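Local atomic coordinates of probable hydrolase (Pseudomonas aeruginosa, PDB entry 3OM8), a protein that probably acts as an alpha/beta-fold hydrolase, perhaps opening the lactone ring of 3-oxoadipate enol-lactone. Residues I36-H41 with E174-M179; G158-P163 with V245-V250; R62-S67 with H186-S191. One frame throughout, in Å; residues are numbered along the deposited sequence.

Contact 1 of 3, residues I36-H41 with E174-M179; sequences IGTTLH and ERFRAM. With EDO (1,2-ethanediol), chain F.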
loop_
_atom_site.group_PDB
_atom_site.type_symbol
_atom_site.label_atom_id
_atom_site.label_comp_id
_atom_site.label_asym_id
_atom_site.label_seq_id
_atom_site.Cartn_x
_atom_site.Cartn_y
_atom_site.Cartn_z
ATOM N N ILE B 36 -6.756 19.681 10.801
ATOM C CA ILE B 36 -7.444 20.969 10.853
ATOM C C ILE B 36 -8.841 20.701 11.406
ATOM O O ILE B 36 -9.410 19.632 11.171
ATOM C CB ILE B 36 -7.563 21.568 9.443
ATOM C CG1 ILE B 36 -8.000 23.018 9.482
ATOM C CG2 ILE B 36 -8.556 20.748 8.606
ATOM C CD1 ILE B 36 -8.266 23.561 8.101
ATOM N N GLY B 37 -9.393 21.647 12.154
ATOM C CA GLY B 37 -10.758 21.508 12.632
ATOM C C GLY B 37 -10.958 20.549 13.793
ATOM O O GLY B 37 -12.094 20.265 14.164
ATOM N N THR B 38 -9.872 20.041 14.375
ATOM C CA THR B 38 -10.017 19.131 15.504
ATOM C C THR B 38 -9.215 19.601 16.701
ATOM O O THR B 38 -8.520 20.616 16.635
ATOM C CB THR B 38 -9.584 17.667 15.171
ATOM O OG1 THR B 38 -8.161 17.611 15.008
ATOM C CG2 THR B 38 -10.286 17.144 13.914
ATOM N N THR B 39 -9.324 18.849 17.793
ATOM C CA THR B 39 -8.521 19.081 18.987
ATOM C C THR B 39 -7.704 17.833 19.331
ATOM O O THR B 39 -7.856 16.784 18.704
ATOM C CB THR B 39 -9.398 19.414 20.184
ATOM O OG1 THR B 39 -10.146 18.253 20.560
ATOM C CG2 THR B 39 -10.375 20.562 19.837
ATOM N N LEU B 40 -6.848 17.945 20.339
ATOM C CA LEU B 40 -6.003 16.829 20.747
ATOM C C LEU B 40 -6.830 15.634 21.227
ATOM O O LEU B 40 -6.306 14.538 21.397
ATOM C CB LEU B 40 -5.002 17.271 21.818
ATOM C CG LEU B 40 -5.594 17.880 23.094
ATOM C CD1 LEU B 40 -6.112 16.788 24.012
ATOM C CD2 LEU B 40 -4.587 18.754 23.825
ATOM N N HIS B 41 -8.126 15.832 21.444
ATOM C CA HIS B 41 -8.955 14.711 21.870
ATOM C C HIS B 41 -9.298 13.738 20.732
ATOM O O HIS B 41 -9.937 12.707 20.954
ATOM C CB HIS B 41 -10.219 15.196 22.578
ATOM C CG HIS B 41 -9.970 15.697 23.965
ATOM N ND1 HIS B 41 -9.676 14.857 25.015
ATOM C CD2 HIS B 41 -9.964 16.952 24.474
ATOM C CE1 HIS B 41 -9.499 15.570 26.112
ATOM N NE2 HIS B 41 -9.669 16.845 25.812
ATOM N N GLU B 174 -20.534 12.819 16.199
ATOM C CA GLU B 174 -21.007 13.964 16.948
ATOM C C GLU B 174 -19.906 14.620 17.768
ATOM O O GLU B 174 -19.923 15.833 17.963
ATOM C CB GLU B 174 -22.204 13.577 17.812
ATOM C CG GLU B 174 -23.430 13.333 16.961
ATOM C CD GLU B 174 -23.646 14.462 15.963
ATOM O OE1 GLU B 174 -23.707 15.632 16.403
ATOM O OE2 GLU B 174 -23.743 14.184 14.746
ATOM N N ARG B 175 -18.936 13.830 18.220
ATOM C CA ARG B 175 -17.799 14.402 18.928
ATOM C C ARG B 175 -16.945 15.234 17.995
ATOM O O ARG B 175 -16.453 16.289 18.391
ATOM C CB ARG B 175 -16.954 13.336 19.617
ATOM C CG ARG B 175 -17.257 13.177 21.104
ATOM C CD ARG B 175 -17.280 11.707 21.519
ATOM N NE ARG B 175 -16.054 11.013 21.136
ATOM C CZ ARG B 175 -15.969 9.699 20.929
ATOM N NH1 ARG B 175 -17.047 8.930 21.062
ATOM N NH2 ARG B 175 -14.807 9.154 20.581
ATOM N N PHE B 176 -16.766 14.766 16.762
ATOM C CA PHE B 176 -16.068 15.568 15.757
ATOM C C PHE B 176 -16.918 16.757 15.277
ATOM O O PHE B 176 -16.390 17.815 14.958
ATOM C CB PHE B 176 -15.584 14.712 14.582
ATOM C CG PHE B 176 -14.336 13.923 14.894
ATOM C CD1 PHE B 176 -13.083 14.421 14.571
ATOM C CD2 PHE B 176 -14.417 12.707 15.543
ATOM C CE1 PHE B 176 -11.939 13.710 14.875
ATOM C CE2 PHE B 176 -13.272 11.995 15.855
ATOM C CZ PHE B 176 -12.035 12.493 15.515
ATOM N N ARG B 177 -18.230 16.588 15.221
ATOM C CA ARG B 177 -19.081 17.719 14.888
ATOM C C ARG B 177 -18.867 18.827 15.922
ATOM O O ARG B 177 -18.698 19.993 15.566
ATOM C CB ARG B 177 -20.554 17.317 14.828
ATOM C CG ARG B 177 -21.456 18.455 14.369
ATOM C CD ARG B 177 -22.919 18.078 14.424
ATOM N NE ARG B 177 -23.169 16.854 13.676
ATOM C CZ ARG B 177 -23.380 16.812 12.366
ATOM N NH1 ARG B 177 -23.375 17.941 11.656
ATOM N NH2 ARG B 177 -23.595 15.640 11.769
ATOM N N ALA B 178 -18.836 18.459 17.199
ATOM C CA ALA B 178 -18.658 19.456 18.248
ATOM C C ALA B 178 -17.309 20.154 18.157
ATOM O O ALA B 178 -17.220 21.343 18.418
ATOM C CB ALA B 178 -18.867 18.857 19.620
HETATM N N MSE B 179 -16.263 19.432 17.767
HETATM C CA MSE B 179 -14.943 20.049 17.644
HETATM C C MSE B 179 -14.959 21.124 16.577
HETATM O O MSE B 179 -14.373 22.194 16.744
HETATM C CB MSE B 179 -13.883 19.014 17.268
HETATM C CG MSE B 179 -13.606 17.966 18.329
HETATM SE SE MSE B 179 -12.289 16.629 17.722
HETATM C CE MSE B 179 -12.199 15.603 19.374
HETATM C C1 EDO F . -5.259 19.744 5.453
HETATM O O1 EDO F . -6.154 19.422 4.373
HETATM C C2 EDO F . -6.053 19.998 6.738
HETATM O O2 EDO F . -5.990 18.938 7.720
#

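Contact 2 of 3, residues G158-P163 with V245-V250; sequences GNWFPP and VHLSNV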
loop_
_atom_site.group_PDB
_atom_site.type_symbol
_atom_site.label_atom_id
_atom_site.label_comp_id
_atom_site.label_asym_id
_atom_site.label_seq_id
_atom_site.Cartn_x
_atom_site.Cartn_y
_atom_site.Cartn_z
ATOM N N GLY B 158 -18.634 15.551 5.989
ATOM C CA GLY B 158 -19.000 14.891 4.756
ATOM C C GLY B 158 -17.806 14.328 4.008
ATOM O O GLY B 158 -17.936 13.306 3.336
ATOM N N ASN B 159 -16.652 14.988 4.122
ATOM C CA ASN B 159 -15.423 14.499 3.492
ATOM C C ASN B 159 -14.650 13.520 4.364
ATOM O O ASN B 159 -13.868 12.723 3.856
ATOM C CB ASN B 159 -14.487 15.653 3.127
ATOM C CG ASN B 159 -15.017 16.489 1.981
ATOM O OD1 ASN B 159 -14.812 16.175 0.804
ATOM N ND2 ASN B 159 -15.712 17.556 2.322
ATOM N N TRP B 160 -14.861 13.609 5.672
ATOM C CA TRP B 160 -14.067 12.869 6.647
ATOM C C TRP B 160 -14.581 11.452 6.855
ATOM O O TRP B 160 -13.808 10.540 7.089
ATOM C CB TRP B 160 -14.109 13.563 7.999
ATOM C CG TRP B 160 -13.207 14.747 8.158
ATOM C CD1 TRP B 160 -12.303 15.229 7.259
ATOM C CD2 TRP B 160 -13.128 15.599 9.307
ATOM N NE1 TRP B 160 -11.666 16.332 7.781
ATOM C CE2 TRP B 160 -12.149 16.572 9.040
ATOM C CE3 TRP B 160 -13.784 15.624 10.541
ATOM C CZ2 TRP B 160 -11.809 17.553 9.958
ATOM C CZ3 TRP B 160 -13.443 16.599 11.454
ATOM C CH2 TRP B 160 -12.469 17.552 11.157
ATOM N N PHE B 161 -15.892 11.276 6.807
ATOM C CA PHE B 161 -16.465 9.996 7.163
ATOM C C PHE B 161 -17.184 9.322 6.005
ATOM O O PHE B 161 -17.742 9.994 5.122
ATOM C CB PHE B 161 -17.416 10.136 8.361
ATOM C CG PHE B 161 -16.738 10.577 9.619
ATOM C CD1 PHE B 161 -15.884 9.728 10.297
ATOM C CD2 PHE B 161 -16.938 11.850 10.115
ATOM C CE1 PHE B 161 -15.246 10.138 11.455
ATOM C CE2 PHE B 161 -16.303 12.263 11.266
ATOM C CZ PHE B 161 -15.464 11.409 11.941
ATOM N N PRO B 162 -17.167 7.978 6.011
ATOM C CA PRO B 162 -18.024 7.198 5.119
ATOM C C PRO B 162 -19.450 7.698 5.284
ATOM O O PRO B 162 -19.917 7.797 6.415
ATOM C CB PRO B 162 -17.907 5.775 5.685
ATOM C CG PRO B 162 -16.585 5.744 6.375
ATOM C CD PRO B 162 -16.376 7.124 6.920
ATOM N N PRO B 163 -20.133 8.017 4.178
ATOM C CA PRO B 163 -21.529 8.454 4.267
ATOM C C PRO B 163 -22.358 7.405 4.999
ATOM O O PRO B 163 -23.457 7.696 5.462
ATOM C CB PRO B 163 -21.962 8.529 2.801
ATOM C CG PRO B 163 -21.024 7.582 2.091
ATOM C CD PRO B 163 -19.716 7.790 2.785
ATOM N N VAL B 245 -11.337 6.332 4.875
ATOM C CA VAL B 245 -11.544 7.633 4.245
ATOM C C VAL B 245 -10.465 8.624 4.696
ATOM O O VAL B 245 -9.404 8.673 4.090
ATOM C CB VAL B 245 -12.951 8.172 4.510
ATOM C CG1 VAL B 245 -13.177 9.462 3.732
ATOM C CG2 VAL B 245 -13.991 7.121 4.119
ATOM N N HIS B 246 -10.695 9.397 5.754
ATOM C CA HIS B 246 -9.685 10.400 6.126
ATOM C C HIS B 246 -9.120 10.329 7.550
ATOM O O HIS B 246 -7.949 10.634 7.766
ATOM C CB HIS B 246 -10.156 11.828 5.809
ATOM C CG HIS B 246 -9.106 12.873 6.040
ATOM N ND1 HIS B 246 -7.935 12.925 5.315
ATOM C CD2 HIS B 246 -9.055 13.911 6.910
ATOM C CE1 HIS B 246 -7.202 13.942 5.734
ATOM N NE2 HIS B 246 -7.861 14.558 6.700
ATOM N N LEU B 247 -9.939 9.951 8.522
ATOM C CA LEU B 247 -9.449 9.817 9.888
ATOM C C LEU B 247 -9.240 8.333 10.179
ATOM O O LEU B 247 -10.029 7.698 10.884
ATOM C CB LEU B 247 -10.422 10.437 10.890
ATOM C CG LEU B 247 -10.728 11.940 10.752
ATOM C CD1 LEU B 247 -12.008 12.271 11.468
ATOM C CD2 LEU B 247 -9.595 12.804 11.275
ATOM N N SER B 248 -8.163 7.781 9.634
ATOM C CA SER B 248 -7.980 6.328 9.655
ATOM C C SER B 248 -7.764 5.779 11.068
ATOM O O SER B 248 -8.122 4.642 11.342
ATOM C CB SER B 248 -6.880 5.904 8.684
ATOM O OG SER B 248 -5.666 6.574 8.953
ATOM N N ASN B 249 -7.236 6.599 11.978
ATOM C CA ASN B 249 -7.123 6.189 13.379
ATOM C C ASN B 249 -8.489 5.974 14.007
ATOM O O ASN B 249 -8.638 5.184 14.939
ATOM C CB ASN B 249 -6.324 7.196 14.207
ATOM C CG ASN B 249 -7.049 8.547 14.372
ATOM O OD1 ASN B 249 -7.441 9.183 13.394
ATOM N ND2 ASN B 249 -7.206 8.984 15.614
ATOM N N VAL B 250 -9.492 6.678 13.496
ATOM C CA VAL B 250 -10.853 6.540 14.007
ATOM C C VAL B 250 -11.522 5.273 13.454
ATOM O O VAL B 250 -12.175 4.517 14.182
ATOM C CB VAL B 250 -11.696 7.800 13.662
ATOM C CG1 VAL B 250 -13.167 7.616 14.055
ATOM C CG2 VAL B 250 -11.090 9.029 14.326
HETATM O O HOH W 1 -12.401 8.835 8.338
#

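Contact 3 of 3, residues R62-S67 with H186-S191; sequences RGHGAS and HGLAGS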
loop_
_atom_site.group_PDB
_atom_site.type_symbol
_atom_site.label_atom_id
_atom_site.label_comp_id
_atom_site.label_asym_id
_atom_site.label_seq_id
_atom_site.Cartn_x
_atom_site.Cartn_y
_atom_site.Cartn_z
ATOM N N ARG B 62 -2.334 26.056 16.748
ATOM C CA ARG B 62 -2.648 27.466 16.615
ATOM C C ARG B 62 -4.042 27.604 15.996
ATOM O O ARG B 62 -4.348 26.974 14.989
ATOM C CB ARG B 62 -1.565 28.112 15.741
ATOM C CG ARG B 62 -1.810 29.515 15.265
ATOM C CD ARG B 62 -0.584 30.000 14.493
ATOM N NE ARG B 62 0.608 30.009 15.341
ATOM C CZ ARG B 62 1.132 31.110 15.884
ATOM N NH1 ARG B 62 2.213 31.028 16.652
ATOM N NH2 ARG B 62 0.577 32.304 15.660
ATOM N N GLY B 63 -4.901 28.396 16.627
ATOM C CA GLY B 63 -6.220 28.666 16.081
ATOM C C GLY B 63 -7.290 27.644 16.430
ATOM O O GLY B 63 -8.450 27.808 16.041
ATOM N N HIS B 64 -6.913 26.605 17.176
ATOM C CA HIS B 64 -7.806 25.470 17.437
ATOM C C HIS B 64 -8.059 25.176 18.916
ATOM O O HIS B 64 -7.234 25.487 19.789
ATOM C CB HIS B 64 -7.235 24.191 16.812
ATOM C CG HIS B 64 -7.329 24.143 15.321
ATOM N ND1 HIS B 64 -6.385 24.715 14.496
ATOM C CD2 HIS B 64 -8.241 23.564 14.504
ATOM C CE1 HIS B 64 -6.717 24.501 13.236
ATOM N NE2 HIS B 64 -7.837 23.800 13.213
ATOM N N GLY B 65 -9.199 24.538 19.172
ATOM C CA GLY B 65 -9.540 24.033 20.489
ATOM C C GLY B 65 -9.228 24.945 21.661
ATOM O O GLY B 65 -9.830 26.004 21.816
ATOM N N ALA B 66 -8.280 24.528 22.491
ATOM C CA ALA B 66 -7.991 25.224 23.737
ATOM C C ALA B 66 -6.845 26.193 23.572
ATOM O O ALA B 66 -6.432 26.836 24.529
ATOM C CB ALA B 66 -7.679 24.233 24.840
ATOM N N SER B 67 -6.315 26.276 22.360
ATOM C CA SER B 67 -5.297 27.266 22.060
ATOM C C SER B 67 -5.956 28.593 21.642
ATOM O O SER B 67 -7.153 28.631 21.350
ATOM C CB SER B 67 -4.356 26.750 20.973
ATOM O OG SER B 67 -3.496 25.746 21.494
ATOM N N HIS B 186 -11.126 31.972 12.373
ATOM C CA HIS B 186 -9.792 32.468 12.055
ATOM C C HIS B 186 -8.737 31.357 12.132
ATOM O O HIS B 186 -7.727 31.398 11.429
ATOM C CB HIS B 186 -9.423 33.658 12.946
ATOM C CG HIS B 186 -10.281 34.863 12.711
ATOM N ND1 HIS B 186 -10.029 35.768 11.702
ATOM C CD2 HIS B 186 -11.413 35.285 13.321
ATOM C CE1 HIS B 186 -10.964 36.698 11.705
ATOM N NE2 HIS B 186 -11.815 36.431 12.680
ATOM N N GLY B 187 -8.971 30.374 12.995
ATOM C CA GLY B 187 -8.129 29.188 13.030
ATOM C C GLY B 187 -8.193 28.449 11.701
ATOM O O GLY B 187 -7.165 28.124 11.104
ATOM N N LEU B 188 -9.413 28.197 11.235
ATOM C CA LEU B 188 -9.643 27.590 9.929
ATOM C C LEU B 188 -9.046 28.416 8.790
ATOM O O LEU B 188 -8.294 27.903 7.961
ATOM C CB LEU B 188 -11.140 27.415 9.688
ATOM C CG LEU B 188 -11.880 26.519 10.675
ATOM C CD1 LEU B 188 -13.329 26.364 10.248
ATOM C CD2 LEU B 188 -11.200 25.175 10.728
ATOM N N ALA B 189 -9.399 29.695 8.741
ATOM C CA ALA B 189 -8.922 30.575 7.680
ATOM C C ALA B 189 -7.401 30.629 7.659
ATOM O O ALA B 189 -6.789 30.547 6.600
ATOM C CB ALA B 189 -9.523 31.993 7.831
ATOM N N GLY B 190 -6.793 30.757 8.832
ATOM C CA GLY B 190 -5.343 30.792 8.930
ATOM C C GLY B 190 -4.698 29.495 8.483
ATOM O O GLY B 190 -3.663 29.503 7.814
ATOM N N SER B 191 -5.311 28.375 8.858
ATOM C CA SER B 191 -4.774 27.058 8.532
ATOM C C SER B 191 -4.893 26.757 7.035
ATOM O O SER B 191 -3.943 26.260 6.438
ATOM C CB SER B 191 -5.442 25.974 9.382
ATOM O OG SER B 191 -5.159 26.172 10.761
HETATM O O HOH W 2 -3.199 25.366 12.875
#

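Contact 1 of 3, residues I36-H41 with E174-M179
Thr-39 OG1 is held from within its own loop and touched by Met-179 of the facing helix. The amide N of His-41 donates to Thr-39 OG1 over 3.3 Å, closing an ST turn, while Met-179 CE packs against the same oxygen at 3.6 Å. A chi1 of 69° places OG1 between the backbone N and the carbonyl carbon of Thr-39, where it can meet the amide two residues on; a short side chain bearing a hydroxyl suits this turn well. Met-179, modelled as selenomethionine, supplies the largest share of the buried surface. Its chain is extended beyond CG and lies across the loop: CB is near Gly-37 O, SE is 3.9 Å from Thr-38 CB, and CE reaches His-41 C at 3.7 Å. A long, unbranched, apolar chain can follow several loop residues in this way. Thr-38 divides its two branches, CG2 meeting the edge of the Phe-176 ring 3.9 Å from CE1, and OG1 bonding back to Ser-35 O. Phe-176 also touches Trp-160 and Leu-247, a buried apolar setting that suits a large aromatic ring. Gly-37 turns the loop with a positive phi of 76°, readily adopted by glycine. Ile-36 N donates over 3.3 Å to O2 of an ethanediol, probably from the crystallisation liquor, which also bonds Ser-101 OG and Leu-102 N. Amides following strand 29-33 and following a nucleophile-elbow serine commonly form the oxyanion hole of alpha/beta hydrolases, so Ile-36 N and Leu-102 N are plausible candidates. No hydrogen bond links residues 36-41 and 174-179: they meet through van der Waals packing, largely of Met-179, while the loop's own polar bonds set its shape beside the probable active site.

Contact 2 of 3, residues G158-P163 with V245-V250
Where helix 150-160 ends, its backbone passes the loop leading into helix 248-251, with Trp-160 CA 5.1 Å from His-246 CA. A water lies between the two segments, accepting firmly from Leu-247 N at 2.7 Å; its other leg, to Trp-160 O, is suspiciously short at 2.5 Å, and its details are doubtful. Val-245 sets one methyl on the backbone carbonyls and the other on the proline ring. With chi1 at -175°, CG1 stands anti to the backbone N and rests 3.3 Å from Asn-159 O, while CG2 packs 3.7 Å from Pro-162 CD; the branched side chain suits a place where two surfaces must be met at once. Trp-160 and His-246 lie with their planes 22° apart but displaced so far that the rings barely overlap, and contact is mainly between Trp-160 CD1 and His-246 CD2, 3.5 Å apart. Leu-247 CD1 lies against two aromatics, 3.6 Å from Phe-161 CZ and 3.9 Å from Trp-160 CE3. Val-250 CG1 adds a looser touch at the edge of the Phe-161 ring. Gly-158 O accepts from Arg-201 NH1 of a neighbouring subunit, which places the contact at a subunit interface. His-246 ND1 is hydrogen-bonded to Asp-219 OD2 and NE2 weakly to Ser-101 OG, a geometry consistent with a catalytic triad. The Asp-219 bond, the weak Ser-101 bond and the packing of CD2 against Trp-160 CD1 would limit rotation of the imidazole, which makes Trp-160 a likely second-shell residue.

Contact 3 of 3, residues R62-S67 with H186-S191
Gly-63 and Gly-187 bring their backbones together at the tight centre of the contact, their CA atoms only 3.6 Å apart. Gly-187 CA points its hydrogen at Gly-63 O across 3.3 Å, a CA-H...O contact with an angle of 154° at the hydrogen. Glycine suits both places, since neither backbone has room for a CB facing the other. Next to them, the edge of the His-64 ring presents CE1 to Ser-191 OG at 3.4 Å. The imidazole is set by its nitrogens: ND1 donates to Arg-62 O over 3.1 Å, from 43° above the carbonyl plane, and NE2 accepts a hydrogen bond from Gly-37 N, so the two bonds together fix the ring flip. Ser-191 OG in turn donates to Gly-187 O at 2.8 Å; this oxygen also takes the helical bond from Ser-191 N, on the opposite face of its plane. The looser part is bridged by a water that donates to both Arg-62 O and Ser-191 OG, spanning atoms 4.4 Å apart. Past His-64 the loop turns away from helix 185-196 in a type II' turn ending at Ser-67, where exposed Gly-65 takes the positive phi. The loop runs between strand 55-59 and helix 76-90, to which Arg-62 is tied by a salt bridge with Asp-82. Helix 185-196 carries the other segment, and Leu-188 and Ala-189 pack against helix 134-145.

How the contacts relate
Along the chain, residues 36-41 and 62-67 follow strands 29-33 and 55-59 of the central sheet; residues 158-163, 174-179 and 186-191 come from the helical region after strand 118-124; residues 245-250 follow strand 238-242. Each contact therefore joins the helical insertion, probably a cap, to loops of the sheet. Contact 1 touches both others, its centre 13 Å from that of contact 2 and 12 Å from that of contact 3. Contacts 2 and 3 have centres 21 Å apart and do not touch, their nearest atoms being about 8 Å apart. Contacts 1 and 2 lie by the probable active site, contact 2 holding His-246, whereas contact 3 joins cap and core farther off.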